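Local coordinates for hypothetical conserved protein (Geobacillus kaustophilus, PDB 2QYH) that is of unknown function but belongs to the haloacid dehalogenase-like hydrolases and may be a magnesium-dependent phosphatase, at residues A28-R31 and L32-G36. Residues are numbered along the deposited sequence; the frame is centred on the assembly and turned at random.
Sequences AVRR and LKQSG
Arg-30 and Gln-34, one helical turn apart, run side by side in the same direction. Both have CG anti to the backbone N (chi1 164° for Arg-30) and continue extended, which brings the Gln-34 amide over one face of the Arg-30 guanidinium, offset toward its rim, with the two planes 77° apart. Arg-30 NH1 and Gln-34 NE2 are 3.5 Å apart, but both are donors, so this is contact without a bond; the guanidinium is instead held by salt bridges to Glu-27 and to Asp-115 of the second subunit. Gln-34 OE1, the other branch of the amide, lies 3.9 Å from Arg-31 CD, where the two side chains cross at a slant. The Arg-31 chain, bent at chi2 and chi3, carries NH2 to a water at 2.8 Å that also makes a weak bond with Ser-35 OG. Val-29 and Lys-33 also lie alongside each other, CG1 of Val-29 meeting CD of Lys-33 at 3.7 Å.

The backbone evidence is that of a helix reaching its end. Lys-33 N bonds Val-29 O at 3.0 Å, and Ser-35 N bonds Arg-31 O at 3.1 Å. Gly-36 then turns to positive phi (86°) in a Schellman motif, with its N bonded to Lys-33 O at 3.0 Å.

This is the C-terminal end of helix 23-34, the crossover helix of a beta-alpha-beta unit between parallel strands 5-8 and 38-42. Ala-28, Arg-31 and Leu-32 pack on helix 246-253 through Trp-248 and Leu-251.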
loop_
_atom_site.group_PDB
_atom_site.type_symbol
_atom_site.label_atom_id
_atom_site.label_comp_id
_atom_site.label_asym_id
_atom_site.label_seq_id
_atom_site.Cartn_x
_atom_site.Cartn_y
_atom_site.Cartn_z
ATOM N N ALA D 28 10.071 -11.431 13.250
ATOM C CA ALA D 28 11.406 -10.865 13.304
ATOM C C ALA D 28 11.358 -9.388 13.705
ATOM O O ALA D 28 11.963 -8.990 14.705
ATOM C CB ALA D 28 12.086 -11.021 11.944
ATOM N N VAL D 29 10.631 -8.586 12.924
ATOM C CA VAL D 29 10.514 -7.159 13.188
ATOM C C VAL D 29 9.940 -6.896 14.580
ATOM O O VAL D 29 10.413 -6.012 15.301
ATOM C CB VAL D 29 9.635 -6.457 12.123
ATOM C CG1 VAL D 29 9.361 -5.033 12.535
ATOM C CG2 VAL D 29 10.346 -6.468 10.765
ATOM N N ARG D 30 8.930 -7.666 14.960
ATOM C CA ARG D 30 8.327 -7.507 16.274
ATOM C C ARG D 30 9.390 -7.683 17.357
ATOM O O ARG D 30 9.538 -6.832 18.228
ATOM C CB ARG D 30 7.210 -8.532 16.471
ATOM C CG ARG D 30 6.785 -8.696 17.906
ATOM C CD ARG D 30 5.786 -9.821 18.070
ATOM N NE ARG D 30 5.588 -10.134 19.480
ATOM C CZ ARG D 30 6.350 -10.961 20.185
ATOM N NH1 ARG D 30 6.084 -11.166 21.466
ATOM N NH2 ARG D 30 7.358 -11.604 19.610
ATOM N N ARG D 31 10.133 -8.786 17.283
ATOM C CA ARG D 31 11.184 -9.090 18.245
ATOM C C ARG D 31 12.248 -8.000 18.293
ATOM O O ARG D 31 12.680 -7.610 19.379
ATOM C CB ARG D 31 11.838 -10.441 17.917
ATOM C CG ARG D 31 10.961 -11.660 18.192
ATOM C CD ARG D 31 10.674 -11.782 19.674
ATOM N NE ARG D 31 11.912 -11.894 20.442
ATOM C CZ ARG D 31 12.614 -13.016 20.575
ATOM N NH1 ARG D 31 12.200 -14.139 19.998
ATOM N NH2 ARG D 31 13.743 -13.010 21.274
ATOM N N LEU D 32 12.674 -7.505 17.130
ATOM C CA LEU D 32 13.682 -6.449 17.101
ATOM C C LEU D 32 13.210 -5.192 17.836
ATOM O O LEU D 32 13.927 -4.653 18.682
ATOM C CB LEU D 32 14.044 -6.087 15.664
ATOM C CG LEU D 32 14.872 -7.092 14.862
ATOM C CD1 LEU D 32 15.168 -6.515 13.493
ATOM C CD2 LEU D 32 16.175 -7.397 15.590
ATOM N N LYS D 33 12.007 -4.722 17.508
ATOM C CA LYS D 33 11.448 -3.532 18.149
ATOM C C LYS D 33 11.349 -3.716 19.663
ATOM O O LYS D 33 11.672 -2.823 20.436
ATOM C CB LYS D 33 10.067 -3.226 17.575
ATOM C CG LYS D 33 10.088 -2.557 16.215
ATOM C CD LYS D 33 8.808 -2.843 15.449
ATOM C CE LYS D 33 8.342 -1.633 14.663
ATOM N NZ LYS D 33 7.708 -0.614 15.562
ATOM N N GLN D 34 10.904 -4.889 20.072
ATOM C CA GLN D 34 10.765 -5.210 21.479
ATOM C C GLN D 34 12.106 -5.046 22.220
ATOM O O GLN D 34 12.147 -4.591 23.367
ATOM C CB GLN D 34 10.268 -6.646 21.592
ATOM C CG GLN D 34 9.601 -7.009 22.881
ATOM C CD GLN D 34 8.990 -8.395 22.810
ATOM O OE1 GLN D 34 9.698 -9.384 22.596
ATOM N NE2 GLN D 34 7.669 -8.474 22.973
ATOM N N SER D 35 13.194 -5.418 21.546
ATOM C CA SER D 35 14.543 -5.341 22.097
ATOM C C SER D 35 15.162 -3.951 22.032
ATOM O O SER D 35 16.292 -3.754 22.475
ATOM C CB SER D 35 15.465 -6.313 21.360
ATOM O OG SER D 35 15.181 -7.657 21.695
ATOM N N GLY D 36 14.444 -2.993 21.462
ATOM C CA GLY D 36 14.976 -1.644 21.375
ATOM C C GLY D 36 15.847 -1.420 20.157
ATOM O O GLY D 36 16.550 -0.402 20.063
HETATM O O HOH W 1 15.668 -10.955 21.481
#